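Local coordinates for threonine phosphate decarboxylase-like enzyme (Sulfurospirillum multivorans, PDB 6OUX), which catalyses the PLP-dependent decarboxylation of L-serine O-phosphate to ethanolamine O-phosphate, a precursor used in norcobamide biosynthesis, at the interface of chains A and B. Coordinates in Å, arbitrary orientation; residue numbers count along the deposited sequence, not the author numbering. Chains: chain A/B, Threonine phosphate decarboxylase-like enzyme.

Contact 1: the interface of chains A and B. Residues chain A 78-80; chain B 49-50, 244, 249.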
ATOM      1  N   THR A  78     -15.993  -2.782   2.659  1.00 19.32           N
ATOM      2  CA  THR A  78     -16.417  -3.301   3.940  1.00 24.68           C
ATOM      3  C   THR A  78     -15.789  -4.649   4.315  1.00 28.99           C
ATOM      4  O   THR A  78     -15.530  -4.895   5.485  1.00 36.84           O
ATOM      5  CB  THR A  78     -17.999  -3.331   3.890  1.00 26.88           C
ATOM      6  OG1 THR A  78     -18.516  -2.215   4.627  1.00 31.01           O
ATOM      7  CG2 THR A  78     -18.626  -4.628   4.219  1.00 26.92           C
ATOM      8  N   HIS A  79     -15.542  -5.512   3.340  1.00 29.06           N
ATOM      9  CA  HIS A  79     -15.023  -6.865   3.588  1.00 32.26           C
ATOM     10  C   HIS A  79     -13.510  -6.908   3.610  1.00 28.63           C
ATOM     11  O   HIS A  79     -12.875  -6.078   2.970  1.00 22.14           O
ATOM     12  CB  HIS A  79     -15.564  -7.815   2.523  1.00 37.06           C
ATOM     13  CG  HIS A  79     -17.006  -8.172   2.720  1.00 44.07           C
ATOM     14  ND1 HIS A  79     -17.714  -8.936   1.819  1.00 50.99           N
ATOM     15  CD2 HIS A  79     -17.879  -7.844   3.702  1.00 47.81           C
ATOM     16  CE1 HIS A  79     -18.952  -9.087   2.251  1.00 52.75           C
ATOM     17  NE2 HIS A  79     -19.080  -8.427   3.389  1.00 52.59           N
ATOM     18  N   TYR A  80     -12.934  -7.849   4.365  1.00 28.10           N
ATOM     19  CA  TYR A  80     -11.479  -8.048   4.349  1.00 30.06           C
ATOM     20  C   TYR A  80     -11.056  -8.542   2.960  1.00 27.99           C
ATOM     21  O   TYR A  80     -11.711  -9.416   2.398  1.00 22.94           O
ATOM     22  CB  TYR A  80     -10.973  -9.074   5.390  1.00 34.97           C
ATOM     23  CG  TYR A  80     -10.579  -8.428   6.667  1.00 42.00           C
ATOM     24  CD1 TYR A  80      -9.257  -8.214   7.004  1.00 42.35           C
ATOM     25  CD2 TYR A  80     -11.553  -7.947   7.519  1.00 48.77           C
ATOM     26  CE1 TYR A  80      -8.927  -7.586   8.191  1.00 47.88           C
ATOM     27  CE2 TYR A  80     -11.229  -7.316   8.706  1.00 53.24           C
ATOM     28  CZ  TYR A  80      -9.925  -7.141   9.037  1.00 51.21           C
ATOM     29  OH  TYR A  80      -9.672  -6.510  10.230  1.00 65.41           O
TER
ATOM     30  N   TYR B  49     -12.910 -12.215  10.919  1.00 23.16           N
ATOM     31  CA  TYR B  49     -12.491 -10.853  10.806  1.00 26.32           C
ATOM     32  C   TYR B  49     -13.252  -9.915  11.721  1.00 23.38           C
ATOM     33  O   TYR B  49     -14.449 -10.076  11.915  1.00 18.33           O
ATOM     34  CB  TYR B  49     -12.670 -10.376   9.323  1.00 29.27           C
ATOM     35  CG  TYR B  49     -14.071  -9.834   8.860  1.00 34.26           C
ATOM     36  CD1 TYR B  49     -15.017 -10.687   8.302  1.00 39.63           C
ATOM     37  CD2 TYR B  49     -14.394  -8.475   8.907  1.00 38.42           C
ATOM     38  CE1 TYR B  49     -16.251 -10.215   7.864  1.00 44.18           C
ATOM     39  CE2 TYR B  49     -15.606  -7.991   8.442  1.00 39.26           C
ATOM     40  CZ  TYR B  49     -16.536  -8.866   7.942  1.00 41.71           C
ATOM     41  OH  TYR B  49     -17.729  -8.406   7.488  1.00 45.44           O
ATOM     42  N   LEU B  50     -12.574  -8.858  12.155  1.00 21.76           N
ATOM     43  CA  LEU B  50     -13.112  -7.878  13.121  1.00 21.55           C
ATOM     44  C   LEU B  50     -13.756  -6.607  12.507  1.00 23.50           C
ATOM     45  O   LEU B  50     -13.170  -5.943  11.650  1.00 22.83           O
ATOM     46  CB  LEU B  50     -11.998  -7.490  14.050  1.00 18.63           C
ATOM     47  CG  LEU B  50     -11.377  -8.721  14.687  1.00 18.18           C
ATOM     48  CD1 LEU B  50     -10.236  -8.279  15.534  1.00 19.36           C
ATOM     49  CD2 LEU B  50     -12.420  -9.546  15.504  1.00 17.62           C
ATOM     50  N   LYS B 244     -10.863  -1.326  12.221  1.00 22.81           N
ATOM     51  CA  LYS B 244     -11.577  -2.366  12.929  1.00 28.12           C
ATOM     52  C   LYS B 244     -12.776  -1.777  13.675  1.00 28.98           C
ATOM     53  O   LYS B 244     -13.761  -2.484  13.902  1.00 39.84           O
ATOM     54  CB  LYS B 244     -10.655  -3.172  13.858  1.00 29.11           C
ATOM     55  CG  LYS B 244      -9.819  -4.236  13.076  1.00 30.39           C
ATOM     56  CD  LYS B 244      -8.505  -4.481  13.739  1.00 31.14           C
ATOM     57  CE  LYS B 244      -7.655  -5.545  13.085  1.00 32.52           C
ATOM     58  NZ  LYS B 244      -7.396  -5.204  11.667  1.00 34.59           N
ATOM     59  N   ALA B 249     -12.936  -2.601   6.398  1.00 20.18           N
ATOM     60  CA  ALA B 249     -11.811  -3.593   6.209  1.00 21.21           C
ATOM     61  C   ALA B 249     -11.188  -3.544   4.829  1.00 21.32           C
ATOM     62  O   ALA B 249     -10.029  -3.875   4.680  1.00 23.73           O
ATOM     63  CB  ALA B 249     -12.246  -4.989   6.558  1.00 22.10           C
TER
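A:Tyr80 reaches across from chain A into a slot of chain B lined by B:Tyr49, B:Lys244 and B:Ala249, burying 109 Å² of its surface. The polar link lies at the far end of the ring, where the amine NZ of B:Lys244 donates a hydrogen bond of 3.0 Å to the phenol OH of A:Tyr80. The lysine chain runs roughly perpendicular to the tyrosine, with CG and CE also beside the hydroxyl oxygen, and its bend at the last torsion (chi4 57°) turns NZ back toward that oxygen.

Aromatic and aliphatic packing holds the ring from both sides. CB of B:Ala249 sits over one face, 3.7 Å from the ring centroid, as a CH-pi contact. On the opposite side, CB and the CD2 side of B:Tyr49 press on the CD2–CE2 border of A:Tyr80. The two rings meet edge-to-face, their planes at 57° and their centroids 5.3 Å apart. The carbonyl O of B:Leu50 lies in the ring plane beyond the CE2 corner, 3.8 Å from CE2 of A:Tyr80.

Backbone contacts extend the patch: the carbonyl O of A:Thr78 lies 3.5 Å from CB of B:Ala249, and O of A:His79 also borders that residue. B:Lys244 occupies the family position of the lysine that forms the Schiff base with PLP, which suggests that A:Tyr80 helps complete the active site of the neighbouring subunit.

Contact 2: the interface of chains A and B. Residues chain A 73, 77; chain B 60, 63, 278.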
ATOM      1  N   TYR A  73     -19.888  -1.814  -4.638  1.00 19.24           N
ATOM      2  CA  TYR A  73     -18.849  -1.052  -3.941  1.00 18.72           C
ATOM      3  C   TYR A  73     -18.887  -1.185  -2.418  1.00 19.38           C
ATOM      4  O   TYR A  73     -17.828  -1.065  -1.804  1.00 18.04           O
ATOM      5  CB  TYR A  73     -18.813   0.406  -4.366  1.00 19.65           C
ATOM      6  CG  TYR A  73     -19.796   1.256  -3.659  1.00 20.71           C
ATOM      7  CD1 TYR A  73     -21.112   1.341  -4.119  1.00 24.18           C
ATOM      8  CD2 TYR A  73     -19.468   1.895  -2.473  1.00 19.99           C
ATOM      9  CE1 TYR A  73     -22.057   2.096  -3.441  1.00 26.64           C
ATOM     10  CE2 TYR A  73     -20.404   2.655  -1.810  1.00 23.07           C
ATOM     11  CZ  TYR A  73     -21.682   2.764  -2.296  1.00 26.62           C
ATOM     12  OH  TYR A  73     -22.619   3.479  -1.628  1.00 30.01           O
ATOM     13  N   LEU A  77     -15.558  -2.136   0.020  1.00 18.96           N
ATOM     14  CA  LEU A  77     -14.985  -1.268   1.073  1.00 19.06           C
ATOM     15  C   LEU A  77     -15.049  -1.875   2.474  1.00 18.64           C
ATOM     16  O   LEU A  77     -14.230  -1.566   3.319  1.00 17.51           O
ATOM     17  CB  LEU A  77     -15.678   0.086   1.027  1.00 19.82           C
ATOM     18  CG  LEU A  77     -15.441   0.918  -0.287  1.00 19.89           C
ATOM     19  CD1 LEU A  77     -16.210   2.239  -0.270  1.00 20.20           C
ATOM     20  CD2 LEU A  77     -13.963   1.168  -0.565  1.00 20.48           C
TER
ATOM     21  N   LEU B  60     -20.754   4.014   5.122  1.00 16.25           N
ATOM     22  CA  LEU B  60     -21.263   3.820   3.759  1.00 16.76           C
ATOM     23  C   LEU B  60     -22.385   4.806   3.402  1.00 16.41           C
ATOM     24  O   LEU B  60     -22.485   5.222   2.227  1.00 17.00           O
ATOM     25  CB  LEU B  60     -21.741   2.387   3.583  1.00 18.60           C
ATOM     26  CG  LEU B  60     -20.654   1.306   3.561  1.00 19.01           C
ATOM     27  CD1 LEU B  60     -21.270  -0.098   3.581  1.00 20.15           C
ATOM     28  CD2 LEU B  60     -19.764   1.471   2.370  1.00 21.13           C
ATOM     29  N   ILE B  63     -20.539   7.784   2.481  1.00 21.13           N
ATOM     30  CA  ILE B  63     -19.874   7.592   1.202  1.00 21.48           C
ATOM     31  C   ILE B  63     -20.814   7.743   0.039  1.00 24.35           C
ATOM     32  O   ILE B  63     -20.453   8.355  -0.942  1.00 26.45           O
ATOM     33  CB  ILE B  63     -19.109   6.252   1.112  1.00 20.94           C
ATOM     34  CG1 ILE B  63     -17.878   6.355   2.016  1.00 19.70           C
ATOM     35  CG2 ILE B  63     -18.677   5.987  -0.318  1.00 22.22           C
ATOM     36  CD1 ILE B  63     -17.001   5.160   2.145  1.00 18.82           C
ATOM     37  N   ILE B 278      -9.391   7.176  -1.251  1.00 29.18           N
ATOM     38  CA  ILE B 278     -10.467   6.566  -0.411  1.00 32.46           C
ATOM     39  C   ILE B 278     -10.084   6.619   1.057  1.00 29.77           C
ATOM     40  O   ILE B 278     -10.865   7.033   1.902  1.00 29.81           O
ATOM     41  CB  ILE B 278     -10.754   5.105  -0.786  1.00 35.00           C
ATOM     42  CG1 ILE B 278     -11.156   4.988  -2.268  1.00 37.27           C
ATOM     43  CG2 ILE B 278     -11.866   4.553   0.073  1.00 33.66           C
ATOM     44  CD1 ILE B 278     -12.236   5.951  -2.705  1.00 37.20           C
TER
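A:Leu77 and B:Ile63 point head-on at one another, tip to tip, their CD1 methyls meeting at 3.9 Å. Both side chains are extended at the second torsion, and in B:Ile63 this carries CD1 away from helix 53-68 toward chain A. A:Leu77 buries 55 Å² of its surface, more than any other residue of the patch, and divides its two methyls between two chain B helices. While CD1 faces B:Ile63, CD2 packs 4.0 Å from CG2 of B:Ile278, a residue near the start of helix 277-286. The two side chains run roughly perpendicular, one branch of the leucine fork against the beta-branch methyl of B:Ile278.

B:Ile63 is likewise two-pronged. With CG2 anti to its backbone N and CG1 beside that N (chi1 -71°), the residue directs CG2 to A:Tyr73 and CD1 to A:Leu77. A:Tyr73 and B:Ile63 run antiparallel, side by side, and the touch falls at CE2 of the tyrosine ring, 4.0 Å from CG2 of B:Ile63.

Within chain A, CD1 of A:Leu77 lies in the plane of the A:Tyr73 ring, at its edge and 3.9 Å from CD2. The leucine methyl thus touches the tyrosine of its own helix as well as B:Ile63. B:Leu60, one turn before B:Ile63 on helix 53-68, borders the phenol end more loosely, its carbonyl O lying 4.2 Å from OH of A:Tyr73. The patch forms a small apolar seam that seats helix 73-78 of one subunit against two helices of the other, and probably helps to hold the dimer together.

Contact 1 and contact 2 are about 13 Å apart, measured between the centres of their C-alpha atoms, and draw their chain A residues from one continuous stretch. Helix 73-78 supplies all of the chain A side of contact 2, while its last residue and the loop that follows supply that of contact 1. At contact 2 chain B offers helices 53-68 and 277-286; at contact 1 it offers loop residues, among them the presumed PLP lysine. Docking of the helix at contact 2 may therefore set the position of the loop at contact 1, and could in this way link subunit association to the shape of the active site.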